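PDB 5IKY: oxalate biosynthetic component 1 from Burkholderia thailandensis, which is a bifunctional enzyme of quorum sensing-dependent oxalate production, combining a serine hydrolase of the alpha/beta-hydrolase type with an additional lyase activity. Local coordinates for residues A[537-542]-A[716-721]; A[722-727]-A[852-857]. One frame throughout, in Å; residues are numbered along the deposited sequence.

How the contacts relate
Both contacts are built on helix 715-734, and they illustrate how one helix can meet two neighbours with different chemistry. Neither is a surface contact: most of the touching residues are buried in each. Contact 1 sets an early turn of the helix against the C-terminal end of helix 530-541, through leucines and one threonine beside a glutamate stem. Contact 2 joins the next turns to helix 849-860 of the hydrolase-related region, mainly through aromatic rings. The centres lie about 11 Å apart, and residues of the two contacts also meet directly: His854 is hydrogen-bonded to the carbonyl of Ala720, and Phe857 packs on Met719 and Ala720.

Contact 1 of 2, residues A[537-542]-A[716-721]; sequences QAEAAL and SATMAL
Thr718 turns both of its branches toward Glu539, in the last turn of helix 530-541. The Glu539 side chain, traced outward, passes the threonine hydroxyl at about a right angle. Glu539 CB is 3.7 Å from Thr718 OG1. Next along the chain, Glu539 CG makes the nearest approach of the whole contact, at 3.3 Å from Thr718 OG1; it is placed there by a first torsion that sets CG anti to the backbone N (chi1 -174°). From there the extended chain draws off, with Glu539 CD 4.0 Å from Thr718 OG1 and the carboxylate oxygen Glu539 OE2 4.1 Å from the same atom. The hydroxyl therefore meets the methylene stem of the glutamate, while its hydrogen bond goes to the carbonyl oxygen of Arg714, four residues earlier, just ahead of helix 715-734. The other branch of Thr718, the methyl CG2, comes down on the backbone, 3.7 Å from Glu539 CA.

Just where helix 530-541 ends, Leu542 and Leu721 form the apolar half of the contact. They slide past each other in opposite directions, base against tip: Leu542 CB is 3.7 Å from Leu721 CD1, and Leu542 CD1 is 4.0 Å from Leu721 CB. Ile557 of helix 554-560 touches both leucines, so the pair continues into an apolar cluster with that helix.

No hydrogen bond or salt bridge spans the two segments. The end of helix 530-541 is thus joined here to the cap-domain helix 715-734 by van der Waals packing alone, apolar at the leucines and hydroxyl-against-methylene at Thr718; with the threonine hydroxyl already bonded to backbone, such chemistry implies that no directional bond sets how these segments lie against each other.

Contact 2 of 2, residues A[722-727]-A[852-857]; sequences LYHALR and MLHNRF
Tyr723, which gives the contact more surface than any other residue, lies with one face against Leu853. Leu853 CB sits over the middle of the Tyr723 ring, 3.9 Å from its centroid and almost on the ring normal, a CH-pi contact. Farther out, Leu853 CD1 reaches the phenol end, 3.4 Å from Tyr723 CE1. Phe857, one turn beyond Leu853, meets another part of the same ring: Phe857 CE2 is 3.5 Å from Tyr723 CE2. The planes of these two rings are nearly parallel, 11° apart, yet the rings meet rim to rim, with neither over the face of the other.

His854, second in buried surface, holds the other flank. With CG anti to the backbone N (chi1 166°), it lies alongside His724, both side chains pointing the same way, and His724 turns an edge toward its face. The planes stand at 77°, and His724 CD2 is 3.8 Å from His854 CE1. His854 ND1 is hydrogen-bonded to Ala720 O, which probably fixes the ring's rotation. Glu549 touches both histidines.

The axes of segments 722-727 and 852-857 approach to 8.5 Å and run nearly antiparallel. Such close antiparallel helix packing, with aromatic and aliphatic groups meshed between, here seats the cap-domain helix 715-734 on helix 849-860 of the alpha/beta-hydrolase-related region, as expected of a hydrolase fold carrying a helical cap.

Contact 1 of 2, residues A[537-542]-A[716-721]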
loop_
_atom_site.group_PDB
_atom_site.type_symbol
_atom_site.label_atom_id
_atom_site.label_comp_id
_atom_site.label_asym_id
_atom_site.label_seq_id
_atom_site.Cartn_x
_atom_site.Cartn_y
_atom_site.Cartn_z
ATOM N N GLN A 537 15.615 -9.808 16.132
ATOM C CA GLN A 537 16.827 -10.024 16.906
ATOM C C GLN A 537 16.580 -9.695 18.382
ATOM O O GLN A 537 17.135 -10.340 19.275
ATOM C CB GLN A 537 17.974 -9.182 16.340
ATOM C CG GLN A 537 19.333 -9.500 16.926
ATOM C CD GLN A 537 20.427 -8.614 16.366
ATOM O OE1 GLN A 537 20.359 -8.172 15.219
ATOM N NE2 GLN A 537 21.442 -8.345 17.179
ATOM N N ALA A 538 15.736 -8.693 18.629
ATOM C CA ALA A 538 15.353 -8.328 19.993
ATOM C C ALA A 538 14.392 -9.348 20.553
ATOM O O ALA A 538 14.482 -9.734 21.719
ATOM C CB ALA A 538 14.734 -6.939 20.031
ATOM N N GLU A 539 13.466 -9.779 19.706
ATOM C CA GLU A 539 12.504 -10.802 20.068
ATOM C C GLU A 539 13.231 -12.072 20.496
ATOM O O GLU A 539 12.849 -12.723 21.470
ATOM C CB GLU A 539 11.571 -11.070 18.892
ATOM C CG GLU A 539 10.438 -12.022 19.175
ATOM C CD GLU A 539 9.434 -12.046 18.044
ATOM O OE1 GLU A 539 9.107 -13.151 17.564
ATOM O OE2 GLU A 539 8.968 -10.960 17.636
ATOM N N ALA A 540 14.301 -12.399 19.776
ATOM C CA ALA A 540 15.110 -13.574 20.083
ATOM C C ALA A 540 15.893 -13.397 21.382
ATOM O O ALA A 540 15.997 -14.324 22.182
ATOM C CB ALA A 540 16.060 -13.876 18.934
ATOM N N ALA A 541 16.443 -12.206 21.589
ATOM C CA ALA A 541 17.267 -11.941 22.766
ATOM C C ALA A 541 16.455 -11.933 24.061
ATOM O O ALA A 541 17.000 -12.156 25.142
ATOM C CB ALA A 541 18.003 -10.619 22.602
ATOM N N LEU A 542 15.157 -11.676 23.951
ATOM C CA LEU A 542 14.285 -11.611 25.120
ATOM C C LEU A 542 13.375 -12.833 25.216
ATOM O O LEU A 542 12.454 -12.865 26.031
ATOM C CB LEU A 542 13.436 -10.337 25.079
ATOM C CG LEU A 542 14.174 -9.004 24.931
ATOM C CD1 LEU A 542 13.186 -7.860 24.781
ATOM C CD2 LEU A 542 15.092 -8.765 26.123
ATOM N N SER A 716 3.819 -9.949 21.485
ATOM C CA SER A 716 3.274 -9.181 22.603
ATOM C C SER A 716 4.211 -9.184 23.806
ATOM O O SER A 716 4.407 -8.153 24.447
ATOM C CB SER A 716 1.904 -9.724 23.011
ATOM O OG SER A 716 0.940 -9.471 22.003
ATOM N N ALA A 717 4.787 -10.346 24.104
ATOM C CA ALA A 717 5.734 -10.469 25.208
ATOM C C ALA A 717 6.949 -9.576 24.984
ATOM O O ALA A 717 7.426 -8.918 25.910
ATOM C CB ALA A 717 6.165 -11.916 25.383
ATOM N N THR A 718 7.443 -9.555 23.750
ATOM C CA THR A 718 8.582 -8.718 23.396
ATOM C C THR A 718 8.255 -7.243 23.603
ATOM O O THR A 718 9.055 -6.493 24.164
ATOM C CB THR A 718 9.018 -8.937 21.935
ATOM O OG1 THR A 718 9.193 -10.337 21.690
ATOM C CG2 THR A 718 10.321 -8.210 21.654
ATOM N N MET A 719 7.073 -6.833 23.153
ATOM C CA MET A 719 6.644 -5.446 23.289
ATOM C C MET A 719 6.434 -5.090 24.758
ATOM O O MET A 719 6.758 -3.983 25.190
ATOM C CB MET A 719 5.364 -5.196 22.486
ATOM C CG MET A 719 5.544 -5.322 20.978
ATOM S SD MET A 719 6.533 -3.992 20.263
ATOM C CE MET A 719 5.310 -2.691 20.115
ATOM N N ALA A 720 5.905 -6.037 25.524
ATOM C CA ALA A 720 5.691 -5.837 26.954
ATOM C C ALA A 720 7.016 -5.605 27.675
ATOM O O ALA A 720 7.111 -4.759 28.564
ATOM C CB ALA A 720 4.962 -7.029 27.554
ATOM N N LEU A 721 8.033 -6.361 27.279
ATOM C CA LEU A 721 9.357 -6.255 27.880
ATOM C C LEU A 721 10.047 -4.953 27.488
ATOM O O LEU A 721 10.694 -4.311 28.316
ATOM C CB LEU A 721 10.224 -7.449 27.476
ATOM C CG LEU A 721 9.826 -8.785 28.103
ATOM C CD1 LEU A 721 10.611 -9.929 27.489
ATOM C CD2 LEU A 721 10.042 -8.728 29.602
#

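Contact 2 of 2, residues A[722-727]-A[852-857]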
loop_
_atom_site.group_PDB
_atom_site.type_symbol
_atom_site.label_atom_id
_atom_site.label_comp_id
_atom_site.label_asym_id
_atom_site.label_seq_id
_atom_site.Cartn_x
_atom_site.Cartn_y
_atom_site.Cartn_z
ATOM N N LEU A 722 9.907 -4.573 26.223
ATOM C CA LEU A 722 10.510 -3.342 25.721
ATOM C C LEU A 722 9.942 -2.115 26.425
ATOM O O LEU A 722 10.687 -1.224 26.831
ATOM C CB LEU A 722 10.303 -3.221 24.211
ATOM C CG LEU A 722 11.117 -4.186 23.352
ATOM C CD1 LEU A 722 10.777 -4.017 21.878
ATOM C CD2 LEU A 722 12.598 -3.977 23.597
ATOM N N TYR A 723 8.621 -2.072 26.568
ATOM C CA TYR A 723 7.972 -0.957 27.250
ATOM C C TYR A 723 8.242 -0.987 28.750
ATOM O O TYR A 723 8.194 0.046 29.413
ATOM C CB TYR A 723 6.467 -0.960 26.983
ATOM C CG TYR A 723 6.090 -0.230 25.715
ATOM C CD1 TYR A 723 6.324 1.133 25.587
ATOM C CD2 TYR A 723 5.505 -0.900 24.647
ATOM C CE1 TYR A 723 5.992 1.809 24.432
ATOM C CE2 TYR A 723 5.164 -0.230 23.486
ATOM C CZ TYR A 723 5.407 1.127 23.386
ATOM O OH TYR A 723 5.072 1.806 22.239
ATOM N N HIS A 724 8.521 -2.175 29.278
ATOM C CA HIS A 724 8.904 -2.317 30.677
ATOM C C HIS A 724 10.190 -1.544 30.948
ATOM O O HIS A 724 10.263 -0.747 31.883
ATOM C CB HIS A 724 9.080 -3.792 31.039
ATOM C CG HIS A 724 9.342 -4.036 32.492
ATOM N ND1 HIS A 724 10.519 -3.671 33.112
ATOM C CD2 HIS A 724 8.582 -4.622 33.446
ATOM C CE1 HIS A 724 10.466 -4.014 34.387
ATOM N NE2 HIS A 724 9.303 -4.594 34.615
ATOM N N ALA A 725 11.201 -1.788 30.120
ATOM C CA ALA A 725 12.472 -1.085 30.239
ATOM C C ALA A 725 12.297 0.391 29.908
ATOM O O ALA A 725 12.944 1.254 30.504
ATOM C CB ALA A 725 13.516 -1.716 29.329
ATOM N N LEU A 726 11.415 0.673 28.954
ATOM C CA LEU A 726 11.148 2.040 28.526
ATOM C C LEU A 726 10.465 2.820 29.644
ATOM O O LEU A 726 10.717 4.010 29.823
ATOM C CB LEU A 726 10.289 2.048 27.259
ATOM C CG LEU A 726 10.429 3.232 26.298
ATOM C CD1 LEU A 726 9.981 2.828 24.903
ATOM C CD2 LEU A 726 9.634 4.435 26.777
ATOM N N ARG A 727 9.602 2.141 30.394
ATOM C CA ARG A 727 8.923 2.757 31.527
ATOM C C ARG A 727 9.923 3.148 32.608
ATOM O O ARG A 727 9.893 4.266 33.122
ATOM C CB ARG A 727 7.870 1.812 32.110
ATOM C CG ARG A 727 7.176 2.347 33.356
ATOM C CD ARG A 727 6.664 1.214 34.233
ATOM N NE ARG A 727 7.671 0.168 34.394
ATOM C CZ ARG A 727 8.737 0.266 35.183
ATOM N NH1 ARG A 727 9.600 -0.738 35.261
ATOM N NH2 ARG A 727 8.945 1.365 35.894
ATOM N N MET A 852 1.025 1.983 30.997
ATOM C CA MET A 852 -0.230 1.477 30.455
ATOM C C MET A 852 0.010 0.609 29.224
ATOM O O MET A 852 -0.695 -0.376 29.001
ATOM C CB MET A 852 -1.168 2.637 30.109
ATOM C CG MET A 852 -1.493 3.563 31.282
ATOM S SD MET A 852 -2.654 2.866 32.475
ATOM C CE MET A 852 -1.551 2.074 33.646
ATOM N N LEU A 853 1.005 0.982 28.427
ATOM C CA LEU A 853 1.356 0.218 27.238
ATOM C C LEU A 853 1.888 -1.160 27.618
ATOM O O LEU A 853 1.559 -2.158 26.976
ATOM C CB LEU A 853 2.383 0.978 26.396
ATOM C CG LEU A 853 1.812 2.166 25.618
ATOM C CD1 LEU A 853 2.909 3.017 25.018
ATOM C CD2 LEU A 853 0.901 1.673 24.529
ATOM N N HIS A 854 2.707 -1.215 28.663
ATOM C CA HIS A 854 3.208 -2.491 29.158
ATOM C C HIS A 854 2.060 -3.376 29.616
ATOM O O HIS A 854 1.989 -4.551 29.258
ATOM C CB HIS A 854 4.189 -2.293 30.310
ATOM C CG HIS A 854 4.471 -3.549 31.073
ATOM N ND1 HIS A 854 5.363 -4.504 30.632
ATOM C CD2 HIS A 854 3.964 -4.017 32.238
ATOM C CE1 HIS A 854 5.399 -5.502 31.498
ATOM N NE2 HIS A 854 4.559 -5.231 32.481
ATOM N N ASN A 855 1.168 -2.800 30.414
ATOM C CA ASN A 855 -0.017 -3.500 30.892
ATOM C C ASN A 855 -0.832 -4.061 29.734
ATOM O O ASN A 855 -1.302 -5.200 29.778
ATOM C CB ASN A 855 -0.878 -2.561 31.736
ATOM C CG ASN A 855 -2.143 -3.222 32.228
ATOM O OD1 ASN A 855 -3.235 -2.955 31.726
ATOM N ND2 ASN A 855 -2.005 -4.096 33.216
ATOM N N ARG A 856 -0.979 -3.243 28.698
ATOM C CA ARG A 856 -1.682 -3.615 27.478
ATOM C C ARG A 856 -1.100 -4.883 26.852
ATOM O O ARG A 856 -1.813 -5.862 26.627
ATOM C CB ARG A 856 -1.620 -2.459 26.478
ATOM C CG ARG A 856 -2.948 -2.064 25.866
ATOM C CD ARG A 856 -2.778 -0.854 24.956
ATOM N NE ARG A 856 -1.818 -1.112 23.883
ATOM C CZ ARG A 856 -1.403 -0.196 23.015
ATOM N NH1 ARG A 856 -1.859 1.046 23.087
ATOM N NH2 ARG A 856 -0.527 -0.519 22.074
ATOM N N PHE A 857 0.200 -4.857 26.576
ATOM C CA PHE A 857 0.876 -5.975 25.924
ATOM C C PHE A 857 1.013 -7.190 26.835
ATOM O O PHE A 857 0.989 -8.328 26.367
ATOM C CB PHE A 857 2.257 -5.544 25.428
ATOM C CG PHE A 857 2.216 -4.685 24.197
ATOM C CD1 PHE A 857 1.852 -5.225 22.975
ATOM C CD2 PHE A 857 2.545 -3.340 24.258
ATOM C CE1 PHE A 857 1.813 -4.442 21.839
ATOM C CE2 PHE A 857 2.508 -2.550 23.125
ATOM C CZ PHE A 857 2.142 -3.101 21.913
#